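Local coordinates for probable fatty acyl-CoA transferase Rv3272 (Mycobacterium tuberculosis, PDB 5YX6) that is a family III CoA transferase that binds fatty acyl-CoAs of varying chain length, palmitoyl-CoA most tightly, and probably acts in fatty acid metabolism, at the interface of chains A and B. Residues are numbered along the deposited sequence; one frame, centred on the assembly and turned at random. Chains: chain A/B, Uncharacterized protein Rv3272.

Contact 1: the interface of chains A and B. Residues chain A 133-134, 136, 139-140, 207-208; chain B 343, 346-347, 349, 364, 368.
Helix 342-346 of chain B and the turn after it pack on the glycine-rich loop 133-140 and the first turn of helix 206-213 of chain A. The A:Tyr207 ring, its CG anti to the backbone N (chi1 -178°), takes methyl CD2 of B:Leu343 over one face, 3.6 Å from the ring centre. The two side chains meet tip to tip. B:Glu346 crosses A:His139 at about a right angle. B:Glu346 OE1 accepts from two donors of A:His139: the backbone N at 2.9 Å, on the syn lone pair, and the imidazole ND1 at 2.8 Å, from above the carboxylate plane. The pair of bonds probably holds the ring's rotation, and the nearby carboxylate may favour a charged imidazole. The amide nitrogen ND2 of B:Asn347 gives to A:Tyr133 O at 3.1 Å and to A:Asp208 OD1 at 2.8 Å. The amide and carboxylate planes stand 87° apart. The other oxygen of A:Asp208, OD2, forms a salt bridge with B:Arg364 NH2 at 3.0 Å. That nitrogen also gives to B:Asn347 O, nearly along the C=O axis, so B:Arg364 steadies the turn as well. B:Arg364 is sandwiched between B:Leu349 CD2 and B:Arg368 CD. As modelled, A:Asn136 OD1 faces B:Asn347 OD1 at 3.1 Å, an unfavourable pair that a reversed A:Asn136 amide might relieve. The patch fastens part of one subunit to the other in the homodimer, with a symmetry twin.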
ATOM      1  N   TYR A 133      -3.554  -5.896  14.655  1.00 27.09           N
ATOM      2  CA  TYR A 133      -3.989  -7.255  14.348  1.00 27.20           C
ATOM      3  C   TYR A 133      -5.505  -7.474  14.353  1.00 34.40           C
ATOM      4  O   TYR A 133      -5.960  -8.597  14.133  1.00 35.95           O
ATOM      5  CB  TYR A 133      -3.355  -8.234  15.328  1.00 31.63           C
ATOM      6  CG  TYR A 133      -1.847  -8.281  15.284  1.00 30.24           C
ATOM      7  CD1 TYR A 133      -1.180  -8.930  14.255  1.00 33.77           C
ATOM      8  CD2 TYR A 133      -1.089  -7.689  16.282  1.00 35.53           C
ATOM      9  CE1 TYR A 133       0.209  -8.979  14.223  1.00 37.52           C
ATOM     10  CE2 TYR A 133       0.300  -7.737  16.264  1.00 33.96           C
ATOM     11  CZ  TYR A 133       0.941  -8.378  15.236  1.00 34.26           C
ATOM     12  OH  TYR A 133       2.318  -8.414  15.220  1.00 35.31           O
ATOM     13  N   GLY A 134      -6.290  -6.431  14.620  1.00 32.91           N
ATOM     14  CA  GLY A 134      -7.725  -6.529  14.414  1.00 33.57           C
ATOM     15  C   GLY A 134      -8.621  -6.380  15.627  1.00 39.81           C
ATOM     16  O   GLY A 134      -9.695  -5.776  15.549  1.00 40.34           O
ATOM     17  N   ASN A 136     -10.122  -8.874  17.048  1.00 44.16           N
ATOM     18  CA  ASN A 136     -11.248  -9.780  16.853  1.00 45.05           C
ATOM     19  C   ASN A 136     -11.193 -11.010  17.751  1.00 47.36           C
ATOM     20  O   ASN A 136     -12.063 -11.877  17.678  1.00 45.18           O
ATOM     21  CB  ASN A 136     -11.334 -10.212  15.395  1.00 40.91           C
ATOM     22  CG  ASN A 136     -11.407  -9.033  14.450  1.00 45.86           C
ATOM     23  OD1 ASN A 136     -10.562  -8.882  13.567  1.00 45.00           O
ATOM     24  ND2 ASN A 136     -12.399  -8.165  14.654  1.00 44.89           N
ATOM     25  N   HIS A 139      -5.649 -13.548  19.891  1.00 49.32           N
ATOM     26  CA  HIS A 139      -4.408 -13.440  19.116  1.00 43.89           C
ATOM     27  C   HIS A 139      -4.245 -12.070  18.471  1.00 42.52           C
ATOM     28  O   HIS A 139      -3.125 -11.648  18.189  1.00 41.65           O
ATOM     29  CB  HIS A 139      -4.339 -14.524  18.045  1.00 44.71           C
ATOM     30  CG  HIS A 139      -4.344 -15.912  18.598  1.00 46.92           C
ATOM     31  ND1 HIS A 139      -5.480 -16.692  18.637  1.00 45.72           N
ATOM     32  CD2 HIS A 139      -3.354 -16.655  19.150  1.00 49.63           C
ATOM     33  CE1 HIS A 139      -5.189 -17.858  19.186  1.00 53.40           C
ATOM     34  NE2 HIS A 139      -3.905 -17.863  19.505  1.00 52.20           N
ATOM     35  N   GLY A 140      -5.361 -11.382  18.237  1.00 43.18           N
ATOM     36  CA  GLY A 140      -5.336 -10.095  17.565  1.00 39.53           C
ATOM     37  C   GLY A 140      -5.452  -8.883  18.477  1.00 43.43           C
ATOM     38  O   GLY A 140      -5.753  -7.782  18.021  1.00 39.27           O
ATOM     39  N   TYR A 207      -2.556  -5.933   9.832  1.00 25.87           N
ATOM     40  CA  TYR A 207      -2.410  -7.313   9.414  1.00 28.26           C
ATOM     41  C   TYR A 207      -3.235  -7.612   8.165  1.00 28.18           C
ATOM     42  O   TYR A 207      -2.740  -8.240   7.222  1.00 26.91           O
ATOM     43  CB  TYR A 207      -2.805  -8.246  10.549  1.00 25.26           C
ATOM     44  CG  TYR A 207      -2.640  -9.715  10.231  1.00 28.54           C
ATOM     45  CD1 TYR A 207      -1.385 -10.313  10.261  1.00 26.96           C
ATOM     46  CD2 TYR A 207      -3.740 -10.513   9.954  1.00 27.34           C
ATOM     47  CE1 TYR A 207      -1.230 -11.660   9.996  1.00 28.11           C
ATOM     48  CE2 TYR A 207      -3.594 -11.858   9.688  1.00 29.92           C
ATOM     49  CZ  TYR A 207      -2.339 -12.425   9.716  1.00 28.81           C
ATOM     50  OH  TYR A 207      -2.191 -13.764   9.454  1.00 32.55           O
ATOM     51  N   ASP A 208      -4.489  -7.157   8.166  1.00 28.03           N
ATOM     52  CA  ASP A 208      -5.397  -7.384   7.039  1.00 27.77           C
ATOM     53  C   ASP A 208      -4.866  -6.724   5.774  1.00 26.48           C
ATOM     54  O   ASP A 208      -4.961  -7.288   4.691  1.00 25.91           O
ATOM     55  CB  ASP A 208      -6.805  -6.869   7.354  1.00 28.00           C
ATOM     56  CG  ASP A 208      -7.494  -7.675   8.448  1.00 34.19           C
ATOM     57  OD1 ASP A 208      -6.911  -8.698   8.867  1.00 36.87           O
ATOM     58  OD2 ASP A 208      -8.611  -7.291   8.885  1.00 31.55           O
TER
ATOM     59  N   LEU B 343      -4.489 -16.673  14.265  1.00 35.08           N
ATOM     60  CA  LEU B 343      -4.690 -15.258  13.992  1.00 39.00           C
ATOM     61  C   LEU B 343      -5.420 -15.057  12.669  1.00 38.19           C
ATOM     62  O   LEU B 343      -6.404 -14.320  12.598  1.00 39.82           O
ATOM     63  CB  LEU B 343      -3.356 -14.515  13.963  1.00 39.13           C
ATOM     64  CG  LEU B 343      -3.502 -13.073  13.465  1.00 39.83           C
ATOM     65  CD1 LEU B 343      -4.446 -12.272  14.398  1.00 35.08           C
ATOM     66  CD2 LEU B 343      -2.137 -12.398  13.312  1.00 29.17           C
ATOM     67  N   GLU B 346      -9.036 -15.801  12.951  1.00 37.44           N
ATOM     68  CA  GLU B 346      -9.753 -14.810  13.757  1.00 37.48           C
ATOM     69  C   GLU B 346     -10.295 -13.639  12.941  1.00 40.36           C
ATOM     70  O   GLU B 346     -11.365 -13.100  13.233  1.00 42.71           O
ATOM     71  CB  GLU B 346      -8.820 -14.247  14.829  1.00 37.71           C
ATOM     72  CG  GLU B 346      -9.003 -14.782  16.224  1.00 46.63           C
ATOM     73  CD  GLU B 346      -8.072 -14.095  17.211  1.00 51.70           C
ATOM     74  OE1 GLU B 346      -7.492 -14.796  18.069  1.00 51.00           O
ATOM     75  OE2 GLU B 346      -7.902 -12.856  17.115  1.00 50.49           O
ATOM     76  N   ASN B 347      -9.555 -13.259  11.907  1.00 40.96           N
ATOM     77  CA  ASN B 347      -9.863 -12.042  11.181  1.00 36.71           C
ATOM     78  C   ASN B 347     -10.786 -12.230   9.991  1.00 38.78           C
ATOM     79  O   ASN B 347     -11.065 -11.258   9.290  1.00 35.11           O
ATOM     80  CB  ASN B 347      -8.576 -11.371  10.711  1.00 36.68           C
ATOM     81  CG  ASN B 347      -7.860 -10.650  11.831  1.00 38.81           C
ATOM     82  OD1 ASN B 347      -8.175 -10.841  13.000  1.00 40.01           O
ATOM     83  ND2 ASN B 347      -6.910  -9.797  11.478  1.00 39.44           N
ATOM     84  N   LEU B 349     -10.727 -13.536   6.926  1.00 38.19           N
ATOM     85  CA  LEU B 349     -10.085 -12.877   5.796  1.00 35.91           C
ATOM     86  C   LEU B 349     -10.434 -13.477   4.438  1.00 37.44           C
ATOM     87  O   LEU B 349     -10.077 -12.927   3.394  1.00 33.86           O
ATOM     88  CB  LEU B 349      -8.569 -12.901   5.988  1.00 33.23           C
ATOM     89  CG  LEU B 349      -8.059 -11.816   6.933  1.00 39.06           C
ATOM     90  CD1 LEU B 349      -6.689 -12.166   7.497  1.00 35.44           C
ATOM     91  CD2 LEU B 349      -8.030 -10.470   6.220  1.00 28.94           C
ATOM     92  N   ARG B 364     -10.671 -11.174   1.133  1.00 34.06           N
ATOM     93  CA  ARG B 364     -11.476  -9.956   1.083  1.00 29.24           C
ATOM     94  C   ARG B 364     -10.602  -8.702   1.100  1.00 32.36           C
ATOM     95  O   ARG B 364      -9.412  -8.774   1.408  1.00 32.69           O
ATOM     96  CB  ARG B 364     -12.456  -9.920   2.260  1.00 29.14           C
ATOM     97  CG  ARG B 364     -11.787  -9.855   3.633  1.00 32.00           C
ATOM     98  CD  ARG B 364     -12.764  -9.449   4.751  1.00 32.40           C
ATOM     99  NE  ARG B 364     -12.166  -9.609   6.077  1.00 32.85           N
ATOM    100  CZ  ARG B 364     -11.385  -8.698   6.651  1.00 33.26           C
ATOM    101  NH1 ARG B 364     -11.118  -7.562   6.020  1.00 29.67           N
ATOM    102  NH2 ARG B 364     -10.870  -8.916   7.855  1.00 36.49           N
ATOM    103  N   ARG B 368     -13.202  -2.720   6.968  1.00 31.36           N
ATOM    104  CA  ARG B 368     -14.492  -3.249   7.440  1.00 30.94           C
ATOM    105  C   ARG B 368     -15.448  -2.191   8.011  1.00 31.62           C
ATOM    106  O   ARG B 368     -15.026  -1.193   8.590  1.00 31.43           O
ATOM    107  CB  ARG B 368     -14.282  -4.340   8.481  1.00 35.09           C
ATOM    108  CG  ARG B 368     -13.136  -5.260   8.160  1.00 38.44           C
ATOM    109  CD  ARG B 368     -13.559  -6.679   8.448  1.00 43.06           C
ATOM    110  NE  ARG B 368     -13.121  -7.158   9.750  1.00 41.11           N
ATOM    111  CZ  ARG B 368     -13.424  -8.361  10.221  1.00 45.60           C
ATOM    112  NH1 ARG B 368     -14.179  -9.179   9.496  1.00 43.33           N
ATOM    113  NH2 ARG B 368     -12.977  -8.745  11.411  1.00 50.58           N
TER

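Contact 2: the interface of chains A and B. Residues chain A 7-11, 13, 194; chain B 191, 195-196.
Hydrogen bonds from the C-terminal end of helix 173-196 of chain B reach the N-terminal segment of chain A. B:Arg195 presents its guanidinium end-on. B:Arg195 NH1 and NH2 both give to one atom, the backbone oxygen A:Asp11 O, at 2.9 Å and 2.8 Å. NH1 lies nearly along the C=O axis, whereas NH2 lies in the carbonyl plane on a lone pair. B:Arg195 NH2 also gives to A:Pro9 O at 3.0 Å, from above that carbonyl plane. The chain of B:Arg195 is bent at chi3 (64°), which turns the guanidinium toward these carbonyls. A weak bond runs from B:Asn196 ND2 to A:Lys8 O. Within chain A, the backbone N of A:Lys8 gives to A:Asp11 OD2 at 3.0 Å, almost straight, and so braces the turn that offers the carbonyls.

The cation-pi contact comes from the same arginine. B:Arg195 CZ lies over the face of the A:Phe13 ring, 3.9 Å from the ring centre, with the planes 30° apart. The A:Glu194 carboxylate lies across the aliphatic part of B:Arg195 and may add some attraction. A:Glu194 OE1 is 4.2 Å from B:Arg195 NE, and the two make no salt bridge.

Apolar packing is tight where A:Leu10 CD2 meets B:Leu191 CD2 at 3.5 Å. The two leucines cross at about a right angle. The site ties the N-terminal segment of one subunit to the helix end of its dimer partner.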
ATOM      1  N   ALA A   7     -11.939  25.237  -4.148  1.00 41.49           N
ATOM      2  CA  ALA A   7     -12.564  24.297  -3.226  1.00 37.35           C
ATOM      3  C   ALA A   7     -11.834  22.957  -3.163  1.00 35.91           C
ATOM      4  O   ALA A   7     -11.329  22.460  -4.169  1.00 34.54           O
ATOM      5  CB  ALA A   7     -14.010  24.079  -3.616  1.00 32.14           C
ATOM      6  N   LYS A   8     -11.794  22.371  -1.972  1.00 34.37           N
ATOM      7  CA  LYS A   8     -11.218  21.042  -1.794  1.00 33.85           C
ATOM      8  C   LYS A   8     -12.318  20.107  -1.312  1.00 32.97           C
ATOM      9  O   LYS A   8     -13.255  20.553  -0.644  1.00 31.42           O
ATOM     10  CB  LYS A   8     -10.059  21.071  -0.796  1.00 29.86           C
ATOM     11  CG  LYS A   8      -8.830  21.783  -1.284  1.00 26.86           C
ATOM     12  CD  LYS A   8      -7.684  21.468  -0.363  1.00 31.92           C
ATOM     13  CE  LYS A   8      -6.361  21.948  -0.928  1.00 36.22           C
ATOM     14  NZ  LYS A   8      -5.224  21.421  -0.116  1.00 38.60           N
ATOM     15  N   PRO A   9     -12.199  18.805  -1.625  1.00 27.31           N
ATOM     16  CA  PRO A   9     -13.284  17.852  -1.354  1.00 30.12           C
ATOM     17  C   PRO A   9     -13.831  17.877   0.077  1.00 31.16           C
ATOM     18  O   PRO A   9     -15.036  17.714   0.234  1.00 28.84           O
ATOM     19  CB  PRO A   9     -12.634  16.498  -1.654  1.00 26.06           C
ATOM     20  CG  PRO A   9     -11.608  16.812  -2.694  1.00 26.66           C
ATOM     21  CD  PRO A   9     -11.079  18.177  -2.344  1.00 26.26           C
ATOM     22  N   LEU A  10     -12.977  18.107   1.074  1.00 28.30           N
ATOM     23  CA  LEU A  10     -13.354  17.981   2.476  1.00 26.09           C
ATOM     24  C   LEU A  10     -13.444  19.296   3.258  1.00 30.95           C
ATOM     25  O   LEU A  10     -13.397  19.279   4.490  1.00 31.12           O
ATOM     26  CB  LEU A  10     -12.366  17.053   3.198  1.00 29.23           C
ATOM     27  CG  LEU A  10     -12.217  15.656   2.604  1.00 30.67           C
ATOM     28  CD1 LEU A  10     -11.362  14.769   3.479  1.00 24.38           C
ATOM     29  CD2 LEU A  10     -13.596  15.050   2.413  1.00 30.11           C
ATOM     30  N   ASP A  11     -13.535  20.425   2.560  1.00 34.20           N
ATOM     31  CA  ASP A  11     -13.777  21.716   3.221  1.00 37.07           C
ATOM     32  C   ASP A  11     -14.956  21.629   4.183  1.00 35.71           C
ATOM     33  O   ASP A  11     -16.011  21.093   3.839  1.00 34.68           O
ATOM     34  CB  ASP A  11     -14.050  22.835   2.207  1.00 35.81           C
ATOM     35  CG  ASP A  11     -12.820  23.212   1.402  1.00 49.90           C
ATOM     36  OD1 ASP A  11     -11.690  22.926   1.867  1.00 49.10           O
ATOM     37  OD2 ASP A  11     -12.983  23.831   0.321  1.00 49.11           O
ATOM     38  N   PHE A  13     -15.177  19.872   6.939  1.00 32.87           N
ATOM     39  CA  PHE A  13     -15.168  18.677   7.790  1.00 32.06           C
ATOM     40  C   PHE A  13     -14.100  18.773   8.876  1.00 32.08           C
ATOM     41  O   PHE A  13     -12.966  19.181   8.616  1.00 34.71           O
ATOM     42  CB  PHE A  13     -14.930  17.409   6.967  1.00 26.44           C
ATOM     43  CG  PHE A  13     -16.083  17.017   6.097  1.00 28.24           C
ATOM     44  CD1 PHE A  13     -17.380  17.345   6.444  1.00 35.53           C
ATOM     45  CD2 PHE A  13     -15.870  16.313   4.929  1.00 25.81           C
ATOM     46  CE1 PHE A  13     -18.443  16.977   5.631  1.00 31.17           C
ATOM     47  CE2 PHE A  13     -16.921  15.937   4.127  1.00 32.73           C
ATOM     48  CZ  PHE A  13     -18.209  16.271   4.475  1.00 29.74           C
ATOM     49  N   GLU A 194     -23.067  11.249   3.489  1.00 31.75           N
ATOM     50  CA  GLU A 194     -23.536  12.298   2.599  1.00 34.93           C
ATOM     51  C   GLU A 194     -24.756  11.865   1.798  1.00 32.95           C
ATOM     52  O   GLU A 194     -25.731  12.606   1.692  1.00 32.36           O
ATOM     53  CB  GLU A 194     -22.411  12.713   1.651  1.00 30.52           C
ATOM     54  CG  GLU A 194     -22.576  14.074   0.971  1.00 38.05           C
ATOM     55  CD  GLU A 194     -22.496  15.272   1.907  1.00 45.64           C
ATOM     56  OE1 GLU A 194     -21.873  15.171   2.999  1.00 43.40           O
ATOM     57  OE2 GLU A 194     -23.044  16.332   1.518  1.00 41.55           O
TER
ATOM     58  N   LEU B 191     -16.802  12.624  -3.518  1.00 24.90           N
ATOM     59  CA  LEU B 191     -17.211  13.517  -2.450  1.00 28.21           C
ATOM     60  C   LEU B 191     -17.118  14.959  -2.958  1.00 28.38           C
ATOM     61  O   LEU B 191     -17.964  15.793  -2.649  1.00 31.64           O
ATOM     62  CB  LEU B 191     -16.348  13.276  -1.209  1.00 24.60           C
ATOM     63  CG  LEU B 191     -16.806  13.544   0.226  1.00 34.87           C
ATOM     64  CD1 LEU B 191     -18.247  13.139   0.498  1.00 30.59           C
ATOM     65  CD2 LEU B 191     -15.891  12.757   1.139  1.00 37.55           C
ATOM     66  N   ARG B 195     -20.265  17.493  -2.958  1.00 37.64           N
ATOM     67  CA  ARG B 195     -20.318  18.683  -2.106  1.00 35.88           C
ATOM     68  C   ARG B 195     -20.006  20.007  -2.815  1.00 37.70           C
ATOM     69  O   ARG B 195     -20.495  21.058  -2.411  1.00 37.85           O
ATOM     70  CB  ARG B 195     -19.360  18.516  -0.932  1.00 38.05           C
ATOM     71  CG  ARG B 195     -19.569  17.221  -0.182  1.00 39.68           C
ATOM     72  CD  ARG B 195     -18.717  17.139   1.053  1.00 33.60           C
ATOM     73  NE  ARG B 195     -19.058  18.150   2.046  1.00 35.89           N
ATOM     74  CZ  ARG B 195     -18.226  19.094   2.477  1.00 39.09           C
ATOM     75  NH1 ARG B 195     -18.639  19.954   3.403  1.00 37.12           N
ATOM     76  NH2 ARG B 195     -16.989  19.181   1.990  1.00 28.19           N
ATOM     77  N   ASN B 196     -19.156  19.970  -3.833  1.00 34.77           N
ATOM     78  CA  ASN B 196     -18.699  21.204  -4.465  1.00 34.45           C
ATOM     79  C   ASN B 196     -19.130  21.309  -5.929  1.00 36.39           C
ATOM     80  O   ASN B 196     -18.914  22.331  -6.579  1.00 38.54           O
ATOM     81  CB  ASN B 196     -17.172  21.312  -4.381  1.00 34.93           C
ATOM     82  CG  ASN B 196     -16.668  21.278  -2.959  1.00 38.24           C
ATOM     83  OD1 ASN B 196     -17.189  21.963  -2.082  1.00 40.14           O
ATOM     84  ND2 ASN B 196     -15.633  20.486  -2.727  1.00 35.74           N
TER

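Contact 3: the interface of chains A and B. Residues chain A 159-162, 167, 169-170; chain B 159-162, 167, 169-170.
No polar atom here is gripped by a hydrogen bond across the contact: the count is zero. The nearest polar pair is the side-chain amide nitrogens NE2 of A:Gln167 and B:Gln167, 3.2 Å apart. Both can only donate as modelled, so the pair is no bond, and one amide may be turned over. The two glutamines reach tip to tip, their amide planes 73° apart. Each has CG anti to the backbone N (chi1 179°) and bends at chi2, which brings the amides together near the two-fold axis.

Around them the packing is apolar. A:Met159 crosses B:Gln167 and B:Pro170 at about a right angle, as B:Met159 crosses A:Gln167 and A:Pro170. A:Met159 CG meets B:Pro170 CD at 3.6 Å, and A:Met159 SD lies 3.9 Å from B:Gln167 CD. The twin contact has B:Met159 SD 3.8 Å from A:Gln167 CD. A:Pro160 and A:Pro162 face B:Pro162 and B:Pro160 at one end. At the other end, A:Ile169 CD1 and B:Ile169 CD1 approach tip to tip, loosely, at 4.2 Å. These segments are loop in both chains. The site pairs equivalent loops across the homodimer axis, by shape and apolar contact rather than by directed bonds.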
ATOM      1  N   MET A 159      12.611 -15.116  -0.074  1.00 39.75           N
ATOM      2  CA  MET A 159      13.689 -14.176  -0.344  1.00 37.03           C
ATOM      3  C   MET A 159      14.955 -14.633   0.348  1.00 44.11           C
ATOM      4  O   MET A 159      15.161 -14.343   1.525  1.00 44.21           O
ATOM      5  CB  MET A 159      13.311 -12.775   0.114  1.00 38.96           C
ATOM      6  CG  MET A 159      12.191 -12.155  -0.693  1.00 34.66           C
ATOM      7  SD  MET A 159      12.072 -10.403  -0.371  1.00 32.34           S
ATOM      8  CE  MET A 159      11.048 -10.396   1.097  1.00 27.07           C
ATOM      9  N   PRO A 160      15.809 -15.358  -0.383  1.00 50.00           N
ATOM     10  CA  PRO A 160      17.032 -15.892   0.222  1.00 47.37           C
ATOM     11  C   PRO A 160      18.038 -14.804   0.570  1.00 49.24           C
ATOM     12  O   PRO A 160      18.243 -13.859  -0.200  1.00 47.05           O
ATOM     13  CB  PRO A 160      17.593 -16.826  -0.860  1.00 47.09           C
ATOM     14  CG  PRO A 160      16.467 -17.043  -1.837  1.00 52.08           C
ATOM     15  CD  PRO A 160      15.626 -15.804  -1.774  1.00 47.57           C
ATOM     16  N   THR A 161      18.632 -14.954   1.752  1.00 46.10           N
ATOM     17  CA  THR A 161      19.681 -14.078   2.260  1.00 47.07           C
ATOM     18  C   THR A 161      20.952 -14.923   2.448  1.00 50.63           C
ATOM     19  O   THR A 161      20.862 -16.147   2.609  1.00 46.62           O
ATOM     20  CB  THR A 161      19.279 -13.416   3.590  1.00 46.67           C
ATOM     21  OG1 THR A 161      19.054 -14.436   4.572  1.00 44.52           O
ATOM     22  CG2 THR A 161      18.014 -12.591   3.421  1.00 44.50           C
ATOM     23  N   PRO A 162      22.133 -14.277   2.427  1.00 48.11           N
ATOM     24  CA  PRO A 162      23.407 -14.998   2.561  1.00 55.03           C
ATOM     25  C   PRO A 162      23.484 -15.926   3.781  1.00 59.02           C
ATOM     26  O   PRO A 162      23.911 -17.077   3.627  1.00 55.75           O
ATOM     27  CB  PRO A 162      24.433 -13.866   2.688  1.00 54.65           C
ATOM     28  CG  PRO A 162      23.830 -12.738   1.933  1.00 50.65           C
ATOM     29  CD  PRO A 162      22.345 -12.840   2.165  1.00 48.85           C
ATOM     30  N   GLN A 167      14.465 -12.463   5.227  1.00 30.34           N
ATOM     31  CA  GLN A 167      14.641 -11.145   4.641  1.00 36.65           C
ATOM     32  C   GLN A 167      13.628 -10.166   5.214  1.00 37.48           C
ATOM     33  O   GLN A 167      12.426 -10.356   5.064  1.00 37.27           O
ATOM     34  CB  GLN A 167      14.513 -11.203   3.121  1.00 38.19           C
ATOM     35  CG  GLN A 167      14.673  -9.859   2.450  1.00 36.97           C
ATOM     36  CD  GLN A 167      16.106  -9.370   2.443  1.00 44.27           C
ATOM     37  OE1 GLN A 167      16.486  -8.523   3.259  1.00 46.52           O
ATOM     38  NE2 GLN A 167      16.913  -9.903   1.527  1.00 34.67           N
ATOM     39  N   ILE A 169      12.098  -6.565   4.944  1.00 34.89           N
ATOM     40  CA  ILE A 169      12.010  -5.429   4.036  1.00 31.87           C
ATOM     41  C   ILE A 169      12.292  -4.139   4.804  1.00 33.48           C
ATOM     42  O   ILE A 169      11.632  -3.847   5.791  1.00 41.67           O
ATOM     43  CB  ILE A 169      10.637  -5.362   3.340  1.00 34.18           C
ATOM     44  CG1 ILE A 169      10.456  -6.577   2.430  1.00 35.92           C
ATOM     45  CG2 ILE A 169      10.513  -4.093   2.519  1.00 28.78           C
ATOM     46  CD1 ILE A 169       9.027  -6.849   2.028  1.00 29.83           C
ATOM     47  N   PRO A 170      13.301  -3.379   4.361  1.00 35.79           N
ATOM     48  CA  PRO A 170      13.811  -2.208   5.080  1.00 33.24           C
ATOM     49  C   PRO A 170      13.053  -0.907   4.838  1.00 30.25           C
ATOM     50  O   PRO A 170      13.627   0.158   5.050  1.00 36.63           O
ATOM     51  CB  PRO A 170      15.244  -2.087   4.559  1.00 32.16           C
ATOM     52  CG  PRO A 170      15.167  -2.601   3.163  1.00 32.60           C
ATOM     53  CD  PRO A 170      14.077  -3.647   3.134  1.00 32.13           C
TER
ATOM     54  N   MET B 159      19.090  -4.623   0.433  1.00 37.05           N
ATOM     55  CA  MET B 159      18.748  -6.022   0.638  1.00 39.28           C
ATOM     56  C   MET B 159      19.752  -6.920  -0.061  1.00 41.42           C
ATOM     57  O   MET B 159      19.641  -7.161  -1.260  1.00 42.62           O
ATOM     58  CB  MET B 159      17.335  -6.322   0.143  1.00 35.81           C
ATOM     59  CG  MET B 159      16.259  -5.644   0.960  1.00 35.15           C
ATOM     60  SD  MET B 159      14.629  -6.333   0.650  1.00 38.38           S
ATOM     61  CE  MET B 159      14.186  -5.438  -0.841  1.00 27.88           C
ATOM     62  N   PRO B 160      20.732  -7.427   0.701  1.00 49.69           N
ATOM     63  CA  PRO B 160      21.811  -8.270   0.176  1.00 42.27           C
ATOM     64  C   PRO B 160      21.314  -9.652  -0.231  1.00 46.06           C
ATOM     65  O   PRO B 160      20.504 -10.266   0.467  1.00 42.30           O
ATOM     66  CB  PRO B 160      22.794  -8.346   1.344  1.00 48.70           C
ATOM     67  CG  PRO B 160      21.987  -7.975   2.586  1.00 51.61           C
ATOM     68  CD  PRO B 160      20.625  -7.522   2.168  1.00 41.47           C
ATOM     69  N   THR B 161      21.810 -10.138  -1.361  1.00 45.47           N
ATOM     70  CA  THR B 161      21.409 -11.441  -1.864  1.00 44.22           C
ATOM     71  C   THR B 161      22.618 -12.389  -1.906  1.00 48.48           C
ATOM     72  O   THR B 161      23.764 -11.922  -1.970  1.00 44.55           O
ATOM     73  CB  THR B 161      20.749 -11.262  -3.254  1.00 46.41           C
ATOM     74  OG1 THR B 161      19.335 -11.466  -3.143  1.00 50.53           O
ATOM     75  CG2 THR B 161      21.321 -12.194  -4.302  1.00 45.62           C
ATOM     76  N   PRO B 162      22.374 -13.717  -1.818  1.00 48.62           N
ATOM     77  CA  PRO B 162      23.480 -14.681  -1.849  1.00 54.18           C
ATOM     78  C   PRO B 162      24.375 -14.493  -3.080  1.00 57.27           C
ATOM     79  O   PRO B 162      25.601 -14.472  -2.938  1.00 55.03           O
ATOM     80  CB  PRO B 162      22.765 -16.045  -1.869  1.00 50.50           C
ATOM     81  CG  PRO B 162      21.337 -15.747  -2.255  1.00 51.02           C
ATOM     82  CD  PRO B 162      21.073 -14.395  -1.663  1.00 50.70           C
ATOM     83  N   GLN B 167      17.602  -7.710  -4.962  1.00 32.30           N
ATOM     84  CA  GLN B 167      16.476  -8.429  -4.382  1.00 33.27           C
ATOM     85  C   GLN B 167      15.127  -7.943  -4.906  1.00 35.87           C
ATOM     86  O   GLN B 167      14.754  -6.788  -4.712  1.00 35.02           O
ATOM     87  CB  GLN B 167      16.510  -8.320  -2.859  1.00 37.54           C
ATOM     88  CG  GLN B 167      15.349  -9.017  -2.192  1.00 34.95           C
ATOM     89  CD  GLN B 167      15.463 -10.522  -2.259  1.00 39.15           C
ATOM     90  OE1 GLN B 167      14.813 -11.167  -3.088  1.00 42.95           O
ATOM     91  NE2 GLN B 167      16.292 -11.095  -1.393  1.00 39.98           N
ATOM     92  N   ILE B 169      11.197  -8.203  -4.620  1.00 35.02           N
ATOM     93  CA  ILE B 169      10.132  -8.634  -3.734  1.00 36.00           C
ATOM     94  C   ILE B 169       9.134  -9.464  -4.540  1.00 31.04           C
ATOM     95  O   ILE B 169       8.648  -9.023  -5.575  1.00 35.45           O
ATOM     96  CB  ILE B 169       9.450  -7.435  -3.050  1.00 35.35           C
ATOM     97  CG1 ILE B 169      10.455  -6.741  -2.123  1.00 34.49           C
ATOM     98  CG2 ILE B 169       8.235  -7.888  -2.249  1.00 30.01           C
ATOM     99  CD1 ILE B 169      10.060  -5.335  -1.724  1.00 37.26           C
ATOM    100  N   PRO B 170       8.877 -10.699  -4.092  1.00 34.25           N
ATOM    101  CA  PRO B 170       8.076 -11.674  -4.835  1.00 34.04           C
ATOM    102  C   PRO B 170       6.566 -11.554  -4.650  1.00 36.62           C
ATOM    103  O   PRO B 170       5.873 -12.523  -4.948  1.00 45.50           O
ATOM    104  CB  PRO B 170       8.556 -13.012  -4.267  1.00 35.78           C
ATOM    105  CG  PRO B 170       8.901 -12.696  -2.861  1.00 35.32           C
ATOM    106  CD  PRO B 170       9.376 -11.258  -2.824  1.00 33.59           C
TER

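The centres of contact 1 and contact 2 lie about 32 Å apart, those of contact 1 and contact 3 about 27 Å, and those of contact 2 and contact 3 about 44 Å. They share no residue. Contact 3 lies in the stretch just before helix 173-196, and contact 2 uses the far end of that helix. The inferred nucleophile A:Asp175 sits near its start, about 15 Å from the centre of contact 1, 24 Å from contact 2 and 19 Å from contact 3. The homodimer is thus joined at widely separated points, which may help hold the helix bearing the nucleophile.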